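Local coordinates for sgbp-b (Bacteroides uniformis, PDB 7K44), which probably binds xyloglucan at the cell surface of this gut bacterium, as a surface glycan-binding protein of a xyloglucan utilization locus, at residues Pro30-Ile34 / Thr112-Thr117; Phe64-Val68 / Leu100-Ser105; Leu305-His311 / Leu338-Asp343. All blocks are in the same frame, centred on the assembly; numbering follows the deposited sequence.

The modelled chain starts at P30, and interaction 1 brings this first segment against 112-117, closing a loop of 77 residues that makes up most of the N-terminal sandwich domain. Within that loop, interaction 2 closes a smaller one between 64-68 and 100-105. The two contacts have centres about 17 Å apart and touch where T117 and F116 pack on S105, because strands 103-110 and 114-120 are neighbours in one sheet. Interaction 3 comes later in the chain, in series with both. It joins the loops 305-311 and 338-343 of the xyloglucan-binding region, its centre about 58 Å from that of interaction 1 and across the chain's centre from it.

Interaction 1: residues Pro30-Ile34 / Thr112-Thr117; sequences PAPYI and TASAFT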
loop_
_atom_site.group_PDB
_atom_site.type_symbol
_atom_site.label_atom_id
_atom_site.label_comp_id
_atom_site.label_asym_id
_atom_site.label_seq_id
_atom_site.Cartn_x
_atom_site.Cartn_y
_atom_site.Cartn_z
ATOM N N PRO A 30 -4.319 -9.053 -37.435
ATOM C CA PRO A 30 -3.678 -8.912 -36.124
ATOM C C PRO A 30 -3.279 -10.266 -35.545
ATOM O O PRO A 30 -3.887 -11.278 -35.882
ATOM C CB PRO A 30 -4.770 -8.266 -35.266
ATOM C CG PRO A 30 -5.658 -7.568 -36.245
ATOM C CD PRO A 30 -5.655 -8.432 -37.469
ATOM N N ALA A 31 -2.266 -10.273 -34.678
ATOM C CA ALA A 31 -1.678 -11.493 -34.153
ATOM C C ALA A 31 -2.304 -11.861 -32.811
ATOM O O ALA A 31 -2.741 -10.983 -32.061
ATOM C CB ALA A 31 -0.171 -11.302 -33.959
ATOM N N PRO A 32 -2.346 -13.149 -32.473
ATOM C CA PRO A 32 -2.962 -13.549 -31.205
ATOM C C PRO A 32 -2.120 -13.134 -30.011
ATOM O O PRO A 32 -0.899 -12.982 -30.098
ATOM C CB PRO A 32 -3.031 -15.074 -31.317
ATOM C CG PRO A 32 -1.887 -15.425 -32.206
ATOM C CD PRO A 32 -1.807 -14.305 -33.210
ATOM N N TYR A 33 -2.796 -12.943 -28.881
ATOM C CA TYR A 33 -2.129 -12.679 -27.620
ATOM C C TYR A 33 -2.925 -13.320 -26.494
ATOM O O TYR A 33 -4.125 -13.574 -26.619
ATOM C CB TYR A 33 -1.927 -11.176 -27.378
ATOM C CG TYR A 33 -3.211 -10.386 -27.240
ATOM C CD1 TYR A 33 -3.905 -9.949 -28.365
ATOM C CD2 TYR A 33 -3.719 -10.066 -25.989
ATOM C CE1 TYR A 33 -5.072 -9.219 -28.242
ATOM C CE2 TYR A 33 -4.883 -9.333 -25.855
ATOM C CZ TYR A 33 -5.557 -8.918 -26.984
ATOM O OH TYR A 33 -6.719 -8.190 -26.852
ATOM N N ILE A 34 -2.239 -13.591 -25.390
ATOM C CA ILE A 34 -2.847 -14.170 -24.199
ATOM C C ILE A 34 -2.658 -13.188 -23.055
ATOM O O ILE A 34 -1.527 -12.809 -22.734
ATOM C CB ILE A 34 -2.246 -15.542 -23.851
ATOM C CG1 ILE A 34 -2.500 -16.546 -24.976
ATOM C CG2 ILE A 34 -2.831 -16.048 -22.544
ATOM C CD1 ILE A 34 -1.783 -17.869 -24.785
ATOM N N THR A 112 -1.704 -16.681 -38.480
ATOM C CA THR A 112 -0.818 -15.520 -38.476
ATOM C C THR A 112 0.452 -15.806 -37.681
ATOM O O THR A 112 1.564 -15.761 -38.218
ATOM C CB THR A 112 -1.563 -14.311 -37.897
ATOM O OG1 THR A 112 -2.681 -13.988 -38.735
ATOM C CG2 THR A 112 -0.645 -13.103 -37.789
ATOM N N ALA A 113 0.299 -16.116 -36.398
ATOM C CA ALA A 113 1.427 -16.325 -35.503
ATOM C C ALA A 113 0.951 -17.167 -34.324
ATOM O O ALA A 113 -0.169 -17.688 -34.323
ATOM C CB ALA A 113 2.013 -14.984 -35.054
ATOM N N SER A 114 1.803 -17.295 -33.315
ATOM C CA SER A 114 1.476 -18.025 -32.101
ATOM C C SER A 114 1.507 -17.077 -30.913
ATOM O O SER A 114 2.186 -16.043 -30.933
ATOM C CB SER A 114 2.465 -19.176 -31.856
ATOM O OG SER A 114 2.226 -20.255 -32.740
ATOM N N ALA A 115 0.743 -17.427 -29.884
ATOM C CA ALA A 115 0.813 -16.770 -28.590
ATOM C C ALA A 115 1.055 -17.833 -27.531
ATOM O O ALA A 115 0.634 -18.983 -27.683
ATOM C CB ALA A 115 -0.477 -15.996 -28.267
ATOM N N PHE A 116 1.744 -17.451 -26.459
ATOM C CA PHE A 116 1.976 -18.391 -25.375
ATOM C C PHE A 116 2.016 -17.660 -24.044
ATOM O O PHE A 116 2.181 -16.438 -23.982
ATOM C CB PHE A 116 3.242 -19.230 -25.586
ATOM C CG PHE A 116 4.526 -18.450 -25.483
ATOM C CD1 PHE A 116 4.950 -17.643 -26.525
ATOM C CD2 PHE A 116 5.321 -18.549 -24.356
ATOM C CE1 PHE A 116 6.140 -16.940 -26.438
ATOM C CE2 PHE A 116 6.511 -17.846 -24.261
ATOM C CZ PHE A 116 6.919 -17.041 -25.303
ATOM N N THR A 117 1.870 -18.431 -22.973
ATOM C CA THR A 117 1.837 -17.877 -21.630
ATOM C C THR A 117 2.424 -18.919 -20.696
ATOM O O THR A 117 2.328 -20.119 -20.979
ATOM C CB THR A 117 0.388 -17.540 -21.216
ATOM O OG1 THR A 117 0.386 -16.815 -19.981
ATOM C CG2 THR A 117 -0.464 -18.805 -21.055
HETATM O O HOH W 1 1.184 -13.578 -31.993
#
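I34 reaches over to 112-117 and sets its two branches on different residues. CG1 stands beside the backbone N (chi1 -62°) and the branch continues extended (chi2 173°), which carries it past the A115 methyl and ends with I34 CD1 3.8 Å from F116 CA, on backbone rather than on the phenyl ring. The shorter branch, anti to the backbone N, puts I34 CG2 3.8 Å from T117 CB, with the two side chains crossing at about a right angle. T117 offers its carbon side here, CB and CG2 together.

A115 has just a methyl to give, yet several groups gather round it. Its CB lies 3.6 Å from P32 O and 3.9 Å from I34 CG1, with P32 CB farther off. Both strands are outermost in their own four-stranded antiparallel sheets, 33-39 in one and 114-120 in the other, and the contact runs along one flank of a beta sandwich whose strand order resembles that of the following IPT/TIG domain, so probably immunoglobulin-like. The two segments head nearly the same way, 17° apart, but share no direct hydrogen bond. Each spends its backbone on its own sheet: Y33 pairs with G54, A115 with V108 and T117 with L106.

A water does make a polar link across the gap, donating to P32 O and to S114 O, at 2.9 Å from each. The P32 ring comes in with its far corner, CG, 3.5 Å from A113 O, while its side chain also touches C110. At the loop end the packing thins out: T112 CG2 lies 4.1 Å from A31 CA, and the methyls of A31 and A113 barely meet. Y33 and F116 start away from the contact, F116 packing on I71, S105 and V107.

Interaction 2: residues Phe64-Val68 / Leu100-Ser105; sequences FTTAV and LIDEGS
T65 and S105 form an antiparallel hydrogen-bonded pair where strands 59-65 and 103-110 lie side by side in one sheet of the N-terminal beta sandwich. T65 N gives to S105 O at 2.9 Å and S105 N returns a bond of the same length to T65 O. On the face shared by this pair, T65 CG2 packs against S105 CB.

Just beyond it the first segment leaves the sheet. T65 OG1 accepts from A67 N at 3.2 Å, an ST turn, while giving its own bond to P75 O. The turn brings A67 O back over S105, whose OG stands beside its backbone N (chi1 -52°) and donates to A67 O at 2.7 Å, in the carbonyl plane and on a lone pair. G104, where the other segment turns a corner, comes in close enough for its CA to lie 3.3 Å from T65 O; a side chain pointing this way would run into that oxygen. A water donates to both T66 O and E103 O.

On the other flank L100 drops CD1 almost onto the middle of the F64 ring, 3.4 Å from its centroid and 7° off the normal, a CH-pi contact over the face. F119 meets F64 edge-to-face. I101 CD1 lies against the backbone instead, 3.2 Å from T65 O and near F64 CB.

The whole is an antiparallel strand pair closed off by an ST turn, at the end of one sheet of a two-sheet, probably immunoglobulin-like beta sandwich.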
loop_
_atom_site.group_PDB
_atom_site.type_symbol
_atom_site.label_atom_id
_atom_site.label_comp_id
_atom_site.label_asym_id
_atom_site.label_seq_id
_atom_site.Cartn_x
_atom_site.Cartn_y
_atom_site.Cartn_z
ATOM N N PHE A 64 0.044 -27.633 -24.576
ATOM C CA PHE A 64 1.014 -27.378 -23.525
ATOM C C PHE A 64 2.379 -27.870 -23.984
ATOM O O PHE A 64 2.488 -28.901 -24.663
ATOM C CB PHE A 64 0.623 -28.126 -22.250
ATOM C CG PHE A 64 -0.690 -27.682 -21.651
ATOM C CD1 PHE A 64 -1.889 -28.233 -22.079
ATOM C CD2 PHE A 64 -0.721 -26.731 -20.639
ATOM C CE1 PHE A 64 -3.106 -27.837 -21.511
ATOM C CE2 PHE A 64 -1.931 -26.328 -20.070
ATOM C CZ PHE A 64 -3.122 -26.886 -20.516
ATOM N N THR A 65 3.415 -27.125 -23.613
ATOM C CA THR A 65 4.787 -27.442 -23.993
ATOM C C THR A 65 5.693 -27.297 -22.780
ATOM O O THR A 65 5.453 -26.473 -21.895
ATOM C CB THR A 65 5.284 -26.554 -25.144
ATOM O OG1 THR A 65 6.586 -26.998 -25.563
ATOM C CG2 THR A 65 5.377 -25.096 -24.746
ATOM N N THR A 66 6.756 -28.105 -22.742
ATOM C CA THR A 66 7.769 -27.903 -21.714
ATOM C C THR A 66 8.623 -26.670 -21.983
ATOM O O THR A 66 9.259 -26.159 -21.054
ATOM C CB THR A 66 8.664 -29.137 -21.603
ATOM O OG1 THR A 66 9.069 -29.542 -22.914
ATOM C CG2 THR A 66 7.921 -30.275 -20.921
ATOM N N ALA A 67 8.647 -26.182 -23.221
ATOM C CA ALA A 67 9.415 -24.993 -23.553
ATOM C C ALA A 67 8.892 -23.774 -22.801
ATOM O O ALA A 67 7.690 -23.624 -22.558
ATOM C CB ALA A 67 9.346 -24.716 -25.053
ATOM N N VAL A 68 9.825 -22.889 -22.444
ATOM C CA VAL A 68 9.527 -21.613 -21.813
ATOM C C VAL A 68 10.257 -20.515 -22.574
ATOM O O VAL A 68 11.174 -20.773 -23.359
ATOM C CB VAL A 68 9.937 -21.591 -20.327
ATOM C CG1 VAL A 68 9.133 -22.610 -19.537
ATOM C CG2 VAL A 68 11.426 -21.865 -20.194
ATOM N N LEU A 100 -1.011 -34.078 -17.943
ATOM C CA LEU A 100 -0.612 -32.685 -18.053
ATOM C C LEU A 100 0.764 -32.453 -17.440
ATOM O O LEU A 100 1.088 -32.982 -16.373
ATOM C CB LEU A 100 -1.646 -31.815 -17.343
ATOM C CG LEU A 100 -1.521 -30.310 -17.547
ATOM C CD1 LEU A 100 -1.451 -29.973 -19.020
ATOM C CD2 LEU A 100 -2.700 -29.621 -16.888
ATOM N N ILE A 101 1.571 -31.641 -18.125
ATOM C CA ILE A 101 2.875 -31.269 -17.595
ATOM C C ILE A 101 2.710 -30.480 -16.296
ATOM O O ILE A 101 1.671 -29.861 -16.032
ATOM C CB ILE A 101 3.656 -30.453 -18.634
ATOM C CG1 ILE A 101 2.933 -29.141 -18.925
ATOM C CG2 ILE A 101 3.843 -31.254 -19.916
ATOM C CD1 ILE A 101 3.729 -28.177 -19.757
ATOM N N ASP A 102 3.758 -30.501 -15.474
ATOM C CA ASP A 102 3.715 -29.755 -14.221
ATOM C C ASP A 102 3.971 -28.270 -14.438
ATOM O O ASP A 102 3.371 -27.428 -13.756
ATOM C CB ASP A 102 4.725 -30.328 -13.230
ATOM C CG ASP A 102 4.247 -31.616 -12.603
ATOM O OD1 ASP A 102 3.017 -31.777 -12.440
ATOM O OD2 ASP A 102 5.100 -32.463 -12.269
ATOM N N GLU A 103 4.863 -27.930 -15.365
ATOM C CA GLU A 103 5.122 -26.537 -15.697
ATOM C C GLU A 103 5.732 -26.430 -17.085
ATOM O O GLU A 103 6.414 -27.343 -17.562
ATOM C CB GLU A 103 6.011 -25.822 -14.671
ATOM C CG GLU A 103 7.127 -26.644 -14.063
ATOM C CD GLU A 103 7.855 -25.872 -12.967
ATOM O OE1 GLU A 103 8.297 -24.734 -13.236
ATOM O OE2 GLU A 103 7.969 -26.394 -11.837
ATOM N N GLY A 104 5.482 -25.290 -17.713
ATOM C CA GLY A 104 5.966 -24.981 -19.039
ATOM C C GLY A 104 5.193 -23.803 -19.596
ATOM O O GLY A 104 5.094 -22.756 -18.949
ATOM N N SER A 105 4.630 -23.967 -20.785
ATOM C CA SER A 105 3.877 -22.904 -21.422
ATOM C C SER A 105 2.620 -23.491 -22.043
ATOM O O SER A 105 2.572 -24.671 -22.409
ATOM C CB SER A 105 4.682 -22.149 -22.498
ATOM O OG SER A 105 5.936 -21.685 -21.999
HETATM O O HOH W 2 9.194 -26.887 -18.330
#

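Interaction 3: residues Leu305-His311 / Leu338-Asp343; sequences LKGNEAH and LSELVD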
loop_
_atom_site.group_PDB
_atom_site.type_symbol
_atom_site.label_atom_id
_atom_site.label_comp_id
_atom_site.label_asym_id
_atom_site.label_seq_id
_atom_site.Cartn_x
_atom_site.Cartn_y
_atom_site.Cartn_z
ATOM N N LEU A 305 12.097 18.145 16.140
ATOM C CA LEU A 305 11.767 17.402 17.347
ATOM C C LEU A 305 12.579 17.919 18.527
ATOM O O LEU A 305 13.771 18.230 18.390
ATOM C CB LEU A 305 12.050 15.910 17.175
ATOM C CG LEU A 305 11.451 15.274 15.922
ATOM C CD1 LEU A 305 11.776 13.787 15.882
ATOM C CD2 LEU A 305 9.948 15.468 15.930
ATOM N N LYS A 306 11.918 17.991 19.683
ATOM C CA LYS A 306 12.538 18.411 20.945
ATOM C C LYS A 306 13.250 19.755 20.826
ATOM O O LYS A 306 14.257 20.011 21.496
ATOM C CB LYS A 306 13.429 17.310 21.534
ATOM C CG LYS A 306 12.633 16.111 22.025
ATOM C CD LYS A 306 13.502 15.078 22.726
ATOM C CE LYS A 306 12.662 13.997 23.367
ATOM N NZ LYS A 306 13.469 13.178 24.318
ATOM N N GLY A 307 12.704 20.642 19.995
ATOM C CA GLY A 307 13.246 21.983 19.877
ATOM C C GLY A 307 14.521 22.083 19.086
ATOM O O GLY A 307 15.115 23.162 19.044
ATOM N N ASN A 308 14.954 20.997 18.439
ATOM C CA ASN A 308 16.236 20.981 17.733
ATOM C C ASN A 308 16.023 21.492 16.308
ATOM O O ASN A 308 16.035 20.748 15.324
ATOM C CB ASN A 308 16.853 19.587 17.779
ATOM C CG ASN A 308 18.289 19.574 17.311
ATOM O OD1 ASN A 308 18.806 20.592 16.859
ATOM N ND2 ASN A 308 18.943 18.418 17.413
ATOM N N GLU A 309 15.802 22.808 16.220
ATOM C CA GLU A 309 15.639 23.442 14.919
ATOM C C GLU A 309 16.894 23.313 14.069
ATOM O O GLU A 309 16.800 23.285 12.837
ATOM C CB GLU A 309 15.239 24.907 15.083
ATOM C CG GLU A 309 13.933 25.088 15.818
ATOM C CD GLU A 309 13.456 26.524 15.795
ATOM O OE1 GLU A 309 13.344 27.088 14.688
ATOM O OE2 GLU A 309 13.201 27.086 16.885
ATOM N N ALA A 310 18.063 23.206 14.706
ATOM C CA ALA A 310 19.310 23.056 13.964
ATOM C C ALA A 310 19.312 21.799 13.107
ATOM O O ALA A 310 19.981 21.760 12.068
ATOM C CB ALA A 310 20.494 23.035 14.931
ATOM N N HIS A 311 18.582 20.765 13.519
ATOM C CA HIS A 311 18.471 19.530 12.752
ATOM C C HIS A 311 17.078 19.348 12.152
ATOM O O HIS A 311 16.617 18.221 11.963
ATOM C CB HIS A 311 18.881 18.314 13.586
ATOM C CG HIS A 311 19.434 17.180 12.770
ATOM N ND1 HIS A 311 20.718 16.704 12.935
ATOM C CD2 HIS A 311 18.880 16.431 11.785
ATOM C CE1 HIS A 311 20.929 15.710 12.090
ATOM N NE2 HIS A 311 19.830 15.526 11.379
ATOM N N LEU A 338 14.348 9.250 10.801
ATOM C CA LEU A 338 14.631 9.913 12.068
ATOM C C LEU A 338 16.021 10.528 12.073
ATOM O O LEU A 338 16.253 11.540 12.752
ATOM C CB LEU A 338 14.448 8.939 13.232
ATOM C CG LEU A 338 14.323 9.544 14.627
ATOM C CD1 LEU A 338 13.091 10.463 14.714
ATOM C CD2 LEU A 338 14.253 8.433 15.653
ATOM N N SER A 339 16.954 9.943 11.317
ATOM C CA SER A 339 18.284 10.533 11.223
ATOM C C SER A 339 18.290 11.882 10.508
ATOM O O SER A 339 19.298 12.589 10.589
ATOM C CB SER A 339 19.270 9.549 10.575
ATOM O OG SER A 339 18.923 9.284 9.230
ATOM N N GLU A 340 17.204 12.255 9.813
ATOM C CA GLU A 340 17.087 13.596 9.250
ATOM C C GLU A 340 16.551 14.597 10.263
ATOM O O GLU A 340 16.456 15.789 9.950
ATOM C CB GLU A 340 16.164 13.600 8.025
ATOM C CG GLU A 340 16.669 12.827 6.804
ATOM C CD GLU A 340 17.779 13.539 6.033
ATOM O OE1 GLU A 340 18.178 14.659 6.415
ATOM O OE2 GLU A 340 18.234 12.970 5.017
ATOM N N LEU A 341 16.185 14.134 11.455
ATOM C CA LEU A 341 15.541 14.974 12.449
ATOM C C LEU A 341 16.268 15.035 13.778
ATOM O O LEU A 341 15.979 15.935 14.577
ATOM C CB LEU A 341 14.117 14.477 12.733
ATOM C CG LEU A 341 13.121 14.595 11.596
ATOM C CD1 LEU A 341 11.889 13.731 11.883
ATOM C CD2 LEU A 341 12.752 16.057 11.444
ATOM N N VAL A 342 17.169 14.097 14.064
ATOM C CA VAL A 342 17.777 13.995 15.383
ATOM C C VAL A 342 19.290 13.881 15.247
ATOM O O VAL A 342 19.798 13.279 14.296
ATOM C CB VAL A 342 17.206 12.827 16.223
ATOM C CG1 VAL A 342 15.665 12.848 16.207
ATOM C CG2 VAL A 342 17.746 11.471 15.744
ATOM N N ASP A 343 20.001 14.481 16.210
ATOM C CA ASP A 343 21.464 14.420 16.247
ATOM C C ASP A 343 21.965 13.110 16.835
ATOM O O ASP A 343 23.087 12.685 16.527
ATOM C CB ASP A 343 22.007 15.539 17.140
ATOM C CG ASP A 343 22.099 16.873 16.429
ATOM O OD1 ASP A 343 22.443 16.892 15.229
ATOM O OD2 ASP A 343 21.842 17.909 17.083
HETATM O O HOH W 3 14.658 18.312 14.805
HETATM O O HOH W 4 15.648 16.339 17.397
HETATM O O HOH W 5 18.243 15.769 18.258
HETATM O O HOH W 6 20.404 15.252 8.613
#
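H311 and N308 both turn CG anti to the backbone N, with chi1 at -152° and -169°, and this brings an imidazole and an amide to the two oxygens of one carboxylate, D343. H311 ND1 donates to D343 OD1 at 2.9 Å and N308 ND2 to D343 OD2 at 3.0 Å. Each donor approaches from above the carboxylate plane, and the ring stands 80° from that plane. The second N-H of N308 ND2 goes to a water that also accepts from D343 N.

The rest of the imidazole is surrounded by backbone carbonyls of the short 3-10 segment and what follows it. The one N-H of H311 NE2 is shared between S339 O, in a bent bond of 3.1 Å tilted from the ring plane, and, weakly, a water that donates to E340 OE1. The ring edge at H311 CD2 faces E340 O, 3.1 Å away and in the ring plane, while V342 O lies over one face, 3.5 Å from H311 CE1. Both ring nitrogens donating would be consistent with a charged imidazolium, which D343 probably helps to stabilise. A leucine at this position would probably leave D343 OD1 and S339 O without their ring partner and let the D343 carboxylate turn more freely.

Beside these polar groups L305 CD1 is wedged among L338 CD1 at 3.8 Å and the side chains of L341 and V342, and L305 packs on F350 and W267 as well. A further water accepts from L305 N, close to N308 O and L341 O.

L305 to N308 make a type I' turn. The histidine-carboxylate hydrogen bond thus ties together two loops at the ends of strands 300-305 and 331-337, which belong to the two antiparallel sheets of the xyloglucan-binding domain.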